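Local coordinates for protein transcarboxylase 5S subunit (Propionibacterium freudenreichii subsp. shermanii, PDB 1RQB) that transfers a carboxyl group from the biotin of the 1.3S subunit to pyruvate, forming oxaloacetate in a cobalt-dependent TIM barrel, at residues 83-91 with 122-132; 440-449 with 460-468. One frame throughout, in Å; residues are numbered along the deposited sequence.

In the fold
Contact 1 pairs two helices on the outside of the TIM barrel, within the pyruvate carboxyltransferase region, whereas contact 2 belongs to the conserved carboxylase region that follows it in sequence. Their centres lie about 17 Å apart and they meet directly: Asn-129 ND2 of contact 1 is 3.1 Å from Glu-448 OE1 of contact 2, a probable hydrogen bond, while Trp-84 and Lys-125 pack on Glu-448. The barrel is thus joined to the start of helix 447-455. Contact 1 comes nearer the substrate site, the side chain of Met-131 lying about 9 Å from that of Arg-33; contact 2 is remote from the substrate and cobalt sites.

Contact 1 (83-91 with 122-132); sequences PWERLRTFR and FVDKSAENGMD
Trp-84 reaches over to the last turns of helix 116-128 with its six-membered ring. CZ2 approaches Phe-122 CE1 at 4.0 Å, and CH2 sits over one face of the phenyl ring toward its rim, the two planes inclined by 58°. Farther round the indole, the backbone N of Ser-126 comes up at the ring edge, near its plane, and Lys-125 CB lies beside CH2. The indole NE1 bonds to Tyr-72 OH, while Trp-67 meets Trp-84 edge-to-face. One turn on, Leu-87 has CG anti to its own N (chi1 172°), which spreads the two methyls across the helix end: CD2 packs 3.7 Å from Asn-129 CB, and CD1 presses on the selenomethionine methyl, Met-131 CE, at a tight 3.5 Å. Arg-88 NH1 donates to Asn-129 OD1 (2.9 Å), arriving above the amide carbonyl plane rather than on a lone pair. The amide is held from its other end too, because ND2 donates back to Lys-125 O, in the last turn before it, and to Glu-448 OE1. Arg-91 closes the row. Its chain folds at chi2 and chi3 past Gly-130 CA, and NH1 forms a salt bridge with Asp-132 OD2 at 2.8 Å, on the syn side of the carboxylate; a weak bond from the same nitrogen goes to Gly-130 O. NH2 is taken by the carbonyls of Met-94 and Ser-97, and Asp-132 OD2 also accepts from Leu-99 N, tying the link to the barrel strands. Gly-130, with positive phi, ends helix 116-128 in a Schellman motif, and the chain turns there into strand 133-136. Segments 83-91 and 122-128 of two outer helices, their axes inclined at 37°, joined where one enters its next parallel strand, are the beta/alpha packing of a TIM barrel.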
loop_
_atom_site.group_PDB
_atom_site.type_symbol
_atom_site.label_atom_id
_atom_site.label_comp_id
_atom_site.label_asym_id
_atom_site.label_seq_id
_atom_site.Cartn_x
_atom_site.Cartn_y
_atom_site.Cartn_z
ATOM N N PRO A 83 14.293 23.324 17.473
ATOM C CA PRO A 83 14.749 22.050 16.890
ATOM C C PRO A 83 15.893 21.408 17.680
ATOM O O PRO A 83 16.011 20.186 17.741
ATOM C CB PRO A 83 15.208 22.442 15.482
ATOM C CG PRO A 83 14.546 23.761 15.214
ATOM C CD PRO A 83 14.534 24.447 16.554
ATOM N N TRP A 84 16.746 22.233 18.276
ATOM C CA TRP A 84 17.880 21.700 19.043
ATOM C C TRP A 84 17.383 21.032 20.329
ATOM O O TRP A 84 17.979 20.069 20.810
ATOM C CB TRP A 84 18.892 22.824 19.335
ATOM C CG TRP A 84 19.489 23.414 18.065
ATOM C CD1 TRP A 84 19.065 24.537 17.408
ATOM C CD2 TRP A 84 20.576 22.886 17.290
ATOM N NE1 TRP A 84 19.818 24.739 16.282
ATOM C CE2 TRP A 84 20.751 23.743 16.181
ATOM C CE3 TRP A 84 21.420 21.771 17.424
ATOM C CZ2 TRP A 84 21.738 23.521 15.206
ATOM C CZ3 TRP A 84 22.400 21.553 16.460
ATOM C CH2 TRP A 84 22.552 22.423 15.364
ATOM N N GLU A 85 16.289 21.527 20.895
ATOM C CA GLU A 85 15.753 20.902 22.113
ATOM C C GLU A 85 15.140 19.550 21.744
ATOM O O GLU A 85 15.197 18.595 22.517
ATOM C CB GLU A 85 14.689 21.801 22.749
ATOM C CG GLU A 85 14.062 21.233 24.012
ATOM C CD GLU A 85 15.024 21.175 25.189
ATOM O OE1 GLU A 85 14.583 20.772 26.291
ATOM O OE2 GLU A 85 16.215 21.530 25.019
ATOM N N ARG A 86 14.549 19.469 20.553
ATOM C CA ARG A 86 13.952 18.203 20.104
ATOM C C ARG A 86 15.059 17.158 19.940
ATOM O O ARG A 86 14.916 16.011 20.360
ATOM C CB ARG A 86 13.208 18.391 18.769
ATOM C CG ARG A 86 12.696 17.071 18.173
ATOM C CD ARG A 86 11.976 17.237 16.819
ATOM N NE ARG A 86 10.692 17.923 16.945
ATOM C CZ ARG A 86 9.765 17.964 15.988
ATOM N NH1 ARG A 86 9.980 17.366 14.821
ATOM N NH2 ARG A 86 8.601 18.570 16.210
ATOM N N LEU A 87 16.170 17.565 19.329
ATOM C CA LEU A 87 17.305 16.652 19.132
ATOM C C LEU A 87 17.841 16.197 20.491
ATOM O O LEU A 87 18.098 15.012 20.698
ATOM C CB LEU A 87 18.425 17.335 18.335
ATOM C CG LEU A 87 19.753 16.571 18.214
ATOM C CD1 LEU A 87 19.515 15.172 17.639
ATOM C CD2 LEU A 87 20.702 17.356 17.327
ATOM N N ARG A 88 18.026 17.131 21.422
ATOM C CA ARG A 88 18.527 16.746 22.748
ATOM C C ARG A 88 17.578 15.759 23.430
ATOM O O ARG A 88 18.015 14.797 24.062
ATOM C CB ARG A 88 18.736 17.979 23.636
ATOM C CG ARG A 88 20.023 18.714 23.290
ATOM C CD ARG A 88 20.300 19.880 24.227
ATOM N NE ARG A 88 19.461 21.043 23.973
ATOM C CZ ARG A 88 19.836 22.062 23.205
ATOM N NH1 ARG A 88 21.028 22.051 22.628
ATOM N NH2 ARG A 88 19.027 23.095 23.019
ATOM N N THR A 89 16.281 15.997 23.293
ATOM C CA THR A 89 15.281 15.122 23.922
ATOM C C THR A 89 15.348 13.722 23.307
ATOM O O THR A 89 15.337 12.725 24.027
ATOM C CB THR A 89 13.860 15.697 23.761
ATOM O OG1 THR A 89 13.792 16.961 24.429
ATOM C CG2 THR A 89 12.831 14.764 24.384
ATOM N N PHE A 90 15.435 13.644 21.983
ATOM C CA PHE A 90 15.511 12.336 21.316
ATOM C C PHE A 90 16.772 11.590 21.758
ATOM O O PHE A 90 16.746 10.377 21.958
ATOM C CB PHE A 90 15.535 12.512 19.798
ATOM C CG PHE A 90 14.172 12.740 19.181
ATOM C CD1 PHE A 90 14.042 13.492 18.016
ATOM C CD2 PHE A 90 13.030 12.182 19.740
ATOM C CE1 PHE A 90 12.784 13.685 17.412
ATOM C CE2 PHE A 90 11.766 12.369 19.142
ATOM C CZ PHE A 90 11.654 13.125 17.975
ATOM N N ARG A 91 17.876 12.317 21.912
ATOM C CA ARG A 91 19.147 11.691 22.306
ATOM C C ARG A 91 19.010 11.069 23.698
ATOM O O ARG A 91 19.537 9.992 23.968
ATOM C CB ARG A 91 20.259 12.746 22.345
ATOM C CG ARG A 91 21.631 12.257 22.818
ATOM C CD ARG A 91 22.292 11.262 21.869
ATOM N NE ARG A 91 21.642 9.956 21.787
ATOM C CZ ARG A 91 21.948 9.048 20.862
ATOM N NH1 ARG A 91 22.874 9.323 19.951
ATOM N NH2 ARG A 91 21.361 7.857 20.866
ATOM N N PHE A 122 27.574 23.914 11.863
ATOM C CA PHE A 122 26.288 23.209 11.968
ATOM C C PHE A 122 26.530 21.726 12.255
ATOM O O PHE A 122 25.920 21.139 13.146
ATOM C CB PHE A 122 25.482 23.330 10.675
ATOM C CG PHE A 122 24.120 22.668 10.752
ATOM C CD1 PHE A 122 23.002 23.395 11.138
ATOM C CD2 PHE A 122 23.978 21.302 10.497
ATOM C CE1 PHE A 122 21.742 22.775 11.282
ATOM C CE2 PHE A 122 22.718 20.662 10.638
ATOM C CZ PHE A 122 21.603 21.406 11.031
ATOM N N VAL A 123 27.413 21.117 11.479
ATOM C CA VAL A 123 27.702 19.687 11.659
ATOM C C VAL A 123 28.290 19.446 13.050
ATOM O O VAL A 123 27.908 18.500 13.739
ATOM C CB VAL A 123 28.652 19.191 10.558
ATOM C CG1 VAL A 123 29.125 17.788 10.860
ATOM C CG2 VAL A 123 27.939 19.243 9.223
ATOM N N ASP A 124 29.204 20.319 13.471
ATOM C CA ASP A 124 29.831 20.183 14.795
ATOM C C ASP A 124 28.775 20.214 15.903
ATOM O O ASP A 124 28.800 19.373 16.799
ATOM C CB ASP A 124 30.871 21.295 15.016
ATOM C CG ASP A 124 31.422 21.303 16.435
ATOM O OD1 ASP A 124 30.960 22.136 17.248
ATOM O OD2 ASP A 124 32.306 20.472 16.744
ATOM N N LYS A 125 27.851 21.176 15.869
ATOM C CA LYS A 125 26.809 21.268 16.903
ATOM C C LYS A 125 25.821 20.105 16.809
ATOM O O LYS A 125 25.325 19.625 17.828
ATOM C CB LYS A 125 26.068 22.611 16.821
ATOM C CG LYS A 125 26.881 23.774 17.380
ATOM C CD LYS A 125 27.120 23.524 18.873
ATOM C CE LYS A 125 27.980 24.594 19.510
ATOM N NZ LYS A 125 28.267 24.265 20.936
ATOM N N SER A 126 25.507 19.667 15.595
ATOM C CA SER A 126 24.610 18.514 15.427
ATOM C C SER A 126 25.231 17.293 16.109
ATOM O O SER A 126 24.574 16.587 16.872
ATOM C CB SER A 126 24.411 18.212 13.938
ATOM O OG SER A 126 23.623 19.216 13.322
ATOM N N ALA A 127 26.511 17.053 15.838
ATOM C CA ALA A 127 27.222 15.911 16.434
ATOM C C ALA A 127 27.304 16.072 17.954
ATOM O O ALA A 127 27.092 15.125 18.710
ATOM C CB ALA A 127 28.632 15.812 15.850
ATOM N N GLU A 128 27.610 17.281 18.398
ATOM C CA GLU A 128 27.749 17.556 19.836
ATOM C C GLU A 128 26.431 17.287 20.565
ATOM O O GLU A 128 26.429 16.821 21.705
ATOM C CB GLU A 128 28.143 19.015 20.046
ATOM C CG GLU A 128 28.424 19.390 21.485
ATOM C CD GLU A 128 28.722 20.869 21.630
ATOM O OE1 GLU A 128 29.445 21.416 20.767
ATOM O OE2 GLU A 128 28.239 21.481 22.606
ATOM N N ASN A 129 25.313 17.580 19.908
ATOM C CA ASN A 129 23.997 17.408 20.539
ATOM C C ASN A 129 23.463 15.981 20.389
ATOM O O ASN A 129 22.370 15.677 20.866
ATOM C CB ASN A 129 23.031 18.456 19.989
ATOM C CG ASN A 129 23.209 19.810 20.672
ATOM O OD1 ASN A 129 22.914 19.949 21.857
ATOM N ND2 ASN A 129 23.715 20.800 19.938
ATOM N N GLY A 130 24.235 15.100 19.746
ATOM C CA GLY A 130 23.820 13.709 19.632
ATOM C C GLY A 130 23.646 12.999 18.296
ATOM O O GLY A 130 23.437 11.786 18.283
HETATM N N MSE A 131 23.749 13.705 17.178
HETATM C CA MSE A 131 23.533 13.061 15.873
HETATM C C MSE A 131 24.618 12.011 15.612
HETATM O O MSE A 131 25.798 12.258 15.856
HETATM C CB MSE A 131 23.530 14.122 14.778
HETATM C CG MSE A 131 23.048 13.600 13.455
HETATM SE SE MSE A 131 21.313 12.758 13.717
HETATM C CE MSE A 131 20.322 14.247 14.388
ATOM N N ASP A 132 24.224 10.845 15.095
ATOM C CA ASP A 132 25.170 9.747 14.839
ATOM C C ASP A 132 25.407 9.540 13.341
ATOM O O ASP A 132 26.547 9.416 12.895
ATOM C CB ASP A 132 24.643 8.421 15.420
ATOM C CG ASP A 132 24.537 8.436 16.935
ATOM O OD1 ASP A 132 25.568 8.691 17.600
ATOM O OD2 ASP A 132 23.427 8.185 17.464
#

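Contact 2 (440-449 with 460-468); sequences LKGFNGTDED and APVFFEHRA
With CG anti to its own N (chi1 169°) and a single bend at chi3, Arg-467 extends toward Asp-449 and presents its guanidinium end-on. NH1 donates to Asp-449 OD1 at 2.8 Å and NH2 to OD2 at the same length, both bonds nearly straight and both using syn lone pairs, with the carboxylate and guanidinium only 6° from coplanar. NH2 also donates to Gly-442 O at 3.0 Å; that oxygen lies in the guanidinium plane, although the nitrogen stands above the carbonyl plane. Asp-449 OD2 takes a further bond from Asn-444 N, and Asp-82 forms a second salt bridge with Arg-467 NH1, so each member of the pair has a further partner. These bonds tie segment 460-468 to a loop that runs through a type II beta turn, Leu-440 to Phe-443, into an Asx turn at Asn-444 and then the N-cap residue of helix 447-455, Thr-446; Thr-446 OG1 accepts from Asp-449 N. The Phe-464 ring packs against the loop. One face of its ring carries Asp-449 OD2, 3.4 Å from CE2, the carboxylate turned 18° from the ring. Leu-440 CD1 reaches between Phe-464 CD1 and Pro-461 CG, 3.9 Å from each. Phe-443 lies alongside Phe-464, pointing the same way, with Phe-464 CE1 at the edge of its ring. Gly-442 passes so close to helix 460-466 that its CA makes a C-H...O contact with Phe-464 O at 3.4 Å. Beside it, a water donates to both Lys-441 O and Pro-461 O, bridging the two backbones.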
loop_
_atom_site.group_PDB
_atom_site.type_symbol
_atom_site.label_atom_id
_atom_site.label_comp_id
_atom_site.label_asym_id
_atom_site.label_seq_id
_atom_site.Cartn_x
_atom_site.Cartn_y
_atom_site.Cartn_z
ATOM N N LEU A 440 18.409 40.343 18.167
ATOM C CA LEU A 440 16.996 39.936 18.213
ATOM C C LEU A 440 16.561 39.606 19.642
ATOM O O LEU A 440 17.251 38.897 20.373
ATOM C CB LEU A 440 16.773 38.709 17.324
ATOM C CG LEU A 440 17.157 38.869 15.850
ATOM C CD1 LEU A 440 16.970 37.546 15.128
ATOM C CD2 LEU A 440 16.298 39.955 15.211
ATOM N N LYS A 441 15.399 40.114 20.029
ATOM C CA LYS A 441 14.850 39.824 21.362
ATOM C C LYS A 441 14.617 38.315 21.466
ATOM O O LYS A 441 14.052 37.707 20.558
ATOM C CB LYS A 441 13.523 40.566 21.548
ATOM C CG LYS A 441 12.834 40.288 22.876
ATOM C CD LYS A 441 11.491 40.995 22.954
ATOM C CE LYS A 441 10.778 40.678 24.263
ATOM N NZ LYS A 441 9.398 41.243 24.303
ATOM N N GLY A 442 15.056 37.709 22.566
ATOM C CA GLY A 442 14.885 36.278 22.737
ATOM C C GLY A 442 16.128 35.451 22.437
ATOM O O GLY A 442 16.240 34.314 22.891
ATOM N N PHE A 443 17.058 36.012 21.665
ATOM C CA PHE A 443 18.312 35.326 21.320
ATOM C C PHE A 443 18.975 34.822 22.605
ATOM O O PHE A 443 19.160 35.585 23.551
ATOM C CB PHE A 443 19.225 36.306 20.568
ATOM C CG PHE A 443 20.582 35.758 20.252
ATOM C CD1 PHE A 443 21.702 36.216 20.934
ATOM C CD2 PHE A 443 20.745 34.787 19.268
ATOM C CE1 PHE A 443 22.971 35.720 20.646
ATOM C CE2 PHE A 443 22.009 34.279 18.969
ATOM C CZ PHE A 443 23.127 34.746 19.660
ATOM N N ASN A 444 19.355 33.540 22.641
ATOM C CA ASN A 444 19.933 32.981 23.872
ATOM C C ASN A 444 21.462 32.911 23.833
ATOM O O ASN A 444 22.069 32.268 24.688
ATOM C CB ASN A 444 19.335 31.594 24.186
ATOM C CG ASN A 444 19.685 30.536 23.151
ATOM O OD1 ASN A 444 20.639 30.679 22.388
ATOM N ND2 ASN A 444 18.912 29.446 23.138
ATOM N N GLY A 445 22.086 33.562 22.857
ATOM C CA GLY A 445 23.544 33.572 22.779
ATOM C C GLY A 445 24.306 32.337 22.317
ATOM O O GLY A 445 25.524 32.395 22.157
ATOM N N THR A 446 23.614 31.228 22.074
ATOM C CA THR A 446 24.298 29.991 21.663
ATOM C C THR A 446 24.530 29.966 20.151
ATOM O O THR A 446 23.856 30.659 19.389
ATOM C CB THR A 446 23.465 28.752 22.021
ATOM O OG1 THR A 446 22.236 28.785 21.287
ATOM C CG2 THR A 446 23.170 28.713 23.514
ATOM N N ASP A 447 25.495 29.159 19.723
ATOM C CA ASP A 447 25.767 29.012 18.286
ATOM C C ASP A 447 24.533 28.383 17.633
ATOM O O ASP A 447 24.241 28.629 16.464
ATOM C CB ASP A 447 26.986 28.116 18.043
ATOM C CG ASP A 447 28.294 28.753 18.511
ATOM O OD1 ASP A 447 28.339 29.987 18.705
ATOM O OD2 ASP A 447 29.284 28.017 18.670
ATOM N N GLU A 448 23.807 27.566 18.396
ATOM C CA GLU A 448 22.587 26.936 17.871
ATOM C C GLU A 448 21.598 28.009 17.410
ATOM O O GLU A 448 20.979 27.877 16.354
ATOM C CB GLU A 448 21.912 26.047 18.924
ATOM C CG GLU A 448 22.619 24.733 19.242
ATOM C CD GLU A 448 23.736 24.850 20.273
ATOM O OE1 GLU A 448 24.154 23.791 20.797
ATOM O OE2 GLU A 448 24.201 25.976 20.554
ATOM N N ASP A 449 21.448 29.073 18.200
ATOM C CA ASP A 449 20.523 30.166 17.869
ATOM C C ASP A 449 21.059 30.970 16.681
ATOM O O ASP A 449 20.283 31.456 15.860
ATOM C CB ASP A 449 20.313 31.078 19.086
ATOM C CG ASP A 449 18.990 30.808 19.808
ATOM O OD1 ASP A 449 18.470 29.667 19.743
ATOM O OD2 ASP A 449 18.480 31.745 20.464
ATOM N N ALA A 460 13.313 33.412 12.376
ATOM C CA ALA A 460 14.081 33.493 13.627
ATOM C C ALA A 460 13.575 34.611 14.542
ATOM O O ALA A 460 13.397 34.396 15.740
ATOM C CB ALA A 460 15.566 33.686 13.322
ATOM N N PRO A 461 13.353 35.825 14.010
ATOM C CA PRO A 461 12.872 36.902 14.890
ATOM C C PRO A 461 11.592 36.572 15.662
ATOM O O PRO A 461 11.519 36.763 16.875
ATOM C CB PRO A 461 12.667 38.070 13.926
ATOM C CG PRO A 461 13.742 37.839 12.905
ATOM C CD PRO A 461 13.624 36.342 12.659
ATOM N N VAL A 462 10.584 36.087 14.949
ATOM C CA VAL A 462 9.297 35.750 15.575
ATOM C C VAL A 462 9.475 34.574 16.537
ATOM O O VAL A 462 8.955 34.582 17.651
ATOM C CB VAL A 462 8.243 35.381 14.515
ATOM C CG1 VAL A 462 6.975 34.856 15.192
ATOM C CG2 VAL A 462 7.908 36.603 13.678
ATOM N N PHE A 463 10.227 33.566 16.118
ATOM C CA PHE A 463 10.426 32.384 16.970
ATOM C C PHE A 463 11.107 32.765 18.288
ATOM O O PHE A 463 10.653 32.373 19.362
ATOM C CB PHE A 463 11.264 31.325 16.245
ATOM C CG PHE A 463 11.646 30.168 17.118
ATOM C CD1 PHE A 463 10.665 29.413 17.760
ATOM C CD2 PHE A 463 12.978 29.857 17.337
ATOM C CE1 PHE A 463 11.013 28.367 18.610
ATOM C CE2 PHE A 463 13.338 28.808 18.191
ATOM C CZ PHE A 463 12.355 28.066 18.825
ATOM N N PHE A 464 12.194 33.526 18.213
ATOM C CA PHE A 464 12.942 33.904 19.422
ATOM C C PHE A 464 12.046 34.660 20.405
ATOM O O PHE A 464 12.205 34.543 21.620
ATOM C CB PHE A 464 14.141 34.791 19.061
ATOM C CG PHE A 464 15.274 34.060 18.381
ATOM C CD1 PHE A 464 16.286 34.775 17.748
ATOM C CD2 PHE A 464 15.340 32.669 18.383
ATOM C CE1 PHE A 464 17.352 34.117 17.126
ATOM C CE2 PHE A 464 16.400 32.000 17.766
ATOM C CZ PHE A 464 17.408 32.727 17.135
ATOM N N GLU A 465 11.095 35.425 19.887
ATOM C CA GLU A 465 10.229 36.225 20.764
ATOM C C GLU A 465 9.162 35.366 21.450
ATOM O O GLU A 465 8.727 35.692 22.553
ATOM C CB GLU A 465 9.534 37.325 19.963
ATOM C CG GLU A 465 8.769 38.309 20.843
ATOM C CD GLU A 465 7.458 38.766 20.232
ATOM O OE1 GLU A 465 7.445 39.117 19.031
ATOM O OE2 GLU A 465 6.442 38.786 20.961
ATOM N N HIS A 466 8.760 34.256 20.830
ATOM C CA HIS A 466 7.669 33.436 21.378
ATOM C C HIS A 466 8.131 32.099 21.964
ATOM O O HIS A 466 7.344 31.420 22.620
ATOM C CB HIS A 466 6.658 33.149 20.269
ATOM C CG HIS A 466 5.839 34.336 19.874
ATOM N ND1 HIS A 466 4.897 34.898 20.709
ATOM C CD2 HIS A 466 5.805 35.056 18.729
ATOM C CE1 HIS A 466 4.316 35.912 20.093
ATOM N NE2 HIS A 466 4.848 36.028 18.890
ATOM N N ARG A 467 9.379 31.712 21.729
ATOM C CA ARG A 467 9.891 30.411 22.184
ATOM C C ARG A 467 9.583 30.122 23.655
ATOM O O ARG A 467 9.321 28.976 24.014
ATOM C CB ARG A 467 11.406 30.310 21.950
ATOM C CG ARG A 467 12.058 29.100 22.648
ATOM C CD ARG A 467 13.509 28.917 22.211
ATOM N NE ARG A 467 14.295 30.140 22.359
ATOM C CZ ARG A 467 15.473 30.333 21.778
ATOM N NH1 ARG A 467 15.998 29.374 21.018
ATOM N NH2 ARG A 467 16.117 31.487 21.937
ATOM N N ALA A 468 9.628 31.145 24.501
ATOM C CA ALA A 468 9.405 30.987 25.946
ATOM C C ALA A 468 8.017 30.428 26.273
ATOM O O ALA A 468 7.804 29.916 27.371
ATOM C CB ALA A 468 9.611 32.333 26.653
HETATM O O HOH W 1 13.249 38.265 18.195
#